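Local coordinates for chorismate mutase protein (Bartonella henselae, PDB 3RMI) that probably catalyses the rearrangement of chorismate to prephenate, the step that commits chorismate to phenylalanine and tyrosine synthesis, at residues 62-67 with 80-85. Coordinates in Å, arbitrary orientation, origin at the centre of the assembly. Numbering follows the deposited sequence.
With MLT (D-malate), chain D.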
loop_
_atom_site.group_PDB
_atom_site.type_symbol
_atom_site.label_atom_id
_atom_site.label_comp_id
_atom_site.label_asym_id
_atom_site.label_seq_id
_atom_site.Cartn_x
_atom_site.Cartn_y
_atom_site.Cartn_z
ATOM N N GLN A 62 -4.352 -11.460 10.438
ATOM C CA GLN A 62 -3.671 -10.814 9.316
ATOM C C GLN A 62 -2.609 -9.855 9.869
ATOM O O GLN A 62 -1.514 -9.787 9.361
ATOM C CB GLN A 62 -4.654 -10.043 8.432
ATOM C CG GLN A 62 -5.727 -10.825 7.683
ATOM C CD GLN A 62 -6.590 -9.908 6.834
ATOM O OE1 GLN A 62 -6.204 -9.554 5.722
ATOM N NE2 GLN A 62 -7.744 -9.505 7.347
ATOM N N ILE A 63 -2.938 -9.154 10.944
ATOM C CA ILE A 63 -2.031 -8.197 11.541
ATOM C C ILE A 63 -0.841 -8.888 12.211
ATOM O O ILE A 63 0.295 -8.465 11.980
ATOM C CB ILE A 63 -2.751 -7.279 12.561
ATOM C CG1 ILE A 63 -3.644 -6.273 11.829
ATOM C CG2 ILE A 63 -1.742 -6.522 13.423
ATOM C CD1 ILE A 63 -4.658 -5.583 12.758
ATOM N N LYS A 64 -1.077 -9.921 13.034
ATOM C CA LYS A 64 0.031 -10.583 13.729
ATOM C C LYS A 64 0.962 -11.176 12.681
ATOM O O LYS A 64 2.175 -11.027 12.762
ATOM C CB LYS A 64 -0.415 -11.652 14.787
ATOM N N ARG A 65 0.374 -11.815 11.675
ATOM C CA ARG A 65 1.149 -12.466 10.623
ATOM C C ARG A 65 1.997 -11.469 9.846
ATOM O O ARG A 65 3.167 -11.689 9.623
ATOM C CB ARG A 65 0.211 -13.202 9.692
ATOM C CG ARG A 65 0.892 -13.918 8.546
ATOM C CD ARG A 65 -0.147 -14.397 7.530
ATOM N NE ARG A 65 0.434 -14.767 6.240
ATOM C CZ ARG A 65 0.536 -13.956 5.186
ATOM N NH1 ARG A 65 0.090 -12.662 5.192
ATOM N NH2 ARG A 65 1.083 -14.465 4.080
ATOM N N LEU A 66 1.420 -10.354 9.463
ATOM C CA LEU A 66 2.167 -9.408 8.662
ATOM C C LEU A 66 3.263 -8.746 9.493
ATOM O O LEU A 66 4.350 -8.458 8.997
ATOM C CB LEU A 66 1.237 -8.372 8.016
ATOM C CG LEU A 66 1.808 -7.754 6.733
ATOM C CD1 LEU A 66 1.997 -8.853 5.653
ATOM C CD2 LEU A 66 0.918 -6.629 6.213
ATOM N N ARG A 67 2.982 -8.518 10.767
ATOM C CA ARG A 67 4.002 -7.982 11.643
ATOM C C ARG A 67 5.200 -8.941 11.723
ATOM O O ARG A 67 6.349 -8.484 11.594
ATOM C CB ARG A 67 3.427 -7.673 13.024
ATOM C CG ARG A 67 2.610 -6.382 13.066
ATOM C CD ARG A 67 2.035 -6.160 14.474
ATOM N NE ARG A 67 3.091 -5.800 15.402
ATOM C CZ ARG A 67 3.510 -4.560 15.664
ATOM N NH1 ARG A 67 2.928 -3.496 15.119
ATOM N NH2 ARG A 67 4.506 -4.385 16.528
ATOM N N ALA A 80 3.998 -1.718 8.720
ATOM C CA ALA A 80 3.268 -2.830 8.118
ATOM C C ALA A 80 1.811 -2.852 8.611
ATOM O O ALA A 80 0.883 -2.975 7.824
ATOM C CB ALA A 80 3.966 -4.172 8.411
ATOM N N GLU A 81 1.617 -2.706 9.914
ATOM C CA GLU A 81 0.273 -2.719 10.512
ATOM C C GLU A 81 -0.556 -1.531 10.065
ATOM O O GLU A 81 -1.705 -1.693 9.723
ATOM C CB GLU A 81 0.344 -2.717 12.053
ATOM C CG GLU A 81 -1.027 -2.885 12.719
ATOM C CD GLU A 81 -0.979 -3.035 14.223
ATOM O OE1 GLU A 81 0.090 -3.409 14.779
ATOM O OE2 GLU A 81 -2.031 -2.768 14.852
ATOM N N LYS A 82 0.027 -0.341 10.118
ATOM C CA LYS A 82 -0.615 0.883 9.649
ATOM C C LYS A 82 -1.074 0.720 8.200
ATOM O O LYS A 82 -2.181 1.124 7.830
ATOM C CB LYS A 82 0.373 2.057 9.751
ATOM C CG LYS A 82 -0.271 3.424 9.978
ATOM C CD LYS A 82 0.754 4.579 10.194
ATOM C CE LYS A 82 0.048 5.974 10.025
ATOM N NZ LYS A 82 0.936 7.198 10.113
ATOM N N PHE A 83 -0.212 0.116 7.384
ATOM C CA PHE A 83 -0.509 -0.117 5.967
ATOM C C PHE A 83 -1.648 -1.114 5.776
ATOM O O PHE A 83 -2.593 -0.867 5.017
ATOM C CB PHE A 83 0.742 -0.588 5.239
ATOM C CG PHE A 83 0.473 -1.144 3.865
ATOM C CD1 PHE A 83 0.045 -0.347 2.859
ATOM C CD2 PHE A 83 0.633 -2.491 3.603
ATOM C CE1 PHE A 83 -0.221 -0.879 1.601
ATOM C CE2 PHE A 83 0.376 -3.006 2.358
ATOM C CZ PHE A 83 -0.049 -2.187 1.364
ATOM N N LEU A 84 -1.577 -2.241 6.467
ATOM C CA LEU A 84 -2.644 -3.220 6.367
ATOM C C LEU A 84 -3.983 -2.646 6.850
ATOM O O LEU A 84 -5.025 -2.869 6.229
ATOM C CB LEU A 84 -2.274 -4.465 7.152
ATOM C CG LEU A 84 -3.266 -5.625 7.192
ATOM C CD1 LEU A 84 -3.544 -6.216 5.811
ATOM C CD2 LEU A 84 -2.717 -6.687 8.149
ATOM N N LYS A 85 -3.958 -1.880 7.925
ATOM C CA LYS A 85 -5.179 -1.313 8.444
ATOM C C LYS A 85 -5.785 -0.316 7.476
ATOM O O LYS A 85 -7.002 -0.185 7.388
ATOM C CB LYS A 85 -4.927 -0.631 9.803
ATOM C CG LYS A 85 -4.870 -1.615 10.981
ATOM C CD LYS A 85 -4.822 -0.903 12.346
ATOM C CE LYS A 85 -5.552 -1.728 13.396
ATOM N NZ LYS A 85 -5.068 -1.434 14.788
HETATM C C1 MLT D . -11.760 -9.883 4.644
HETATM O O1 MLT D . -12.751 -10.478 5.168
HETATM O O2 MLT D . -11.861 -8.664 4.648
HETATM C C2 MLT D . -10.565 -10.579 4.030
HETATM O O3 MLT D . -10.502 -11.774 4.745
HETATM C C3 MLT D . -9.132 -10.041 4.059
HETATM C C4 MLT D . -8.870 -8.553 4.368
HETATM O O4 MLT D . -9.276 -8.004 5.458
HETATM O O5 MLT D . -8.184 -7.848 3.575
#
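A salt bridge joins the two helices at one edge: Arg67 NH1 donates a hydrogen bond to Glu81 OE1 at 2.9 Å. Both long side chains leave sideways and bring their charged ends together, which suits a partly exposed margin. Glu81 OE2 also takes a weak bond, 3.3 Å, from Lys85 NZ one turn on, while Arg67 forms a second salt bridge with Asp78. Beyond the apolar packing, Gln62 NE2 donates to O4 of D-malate (2.9 Å): its long side chain reaches the ligand, its neutral amide offering a donor to the carboxylate. Branched Leu84, Leu66 and Ile63 fill the space between the helices: Leu84 CD2 lies 3.8 Å from Ile63 CG1, and Leu66 CD2 4.0 Å from Leu84 CB. Ile63 CG2 rests 3.7 Å from Glu81 CD. Ala80 points at helix 56-72, its methyl leaving room for Leu66 (Ala80 CB to Leu66 CD2, 4.5 Å). The axes of 62-67 and 80-85 come within 9.4 Å at 141°, as helices 56-72 and 77-106 form a hairpin. Arg35 of helix 4-48 touches Gln62 and Leu84 and binds the malate, also held by Arg58, Lys46 and, from the second subunit, Arg18, consistent with the intersubunit active site of AroQ enzymes.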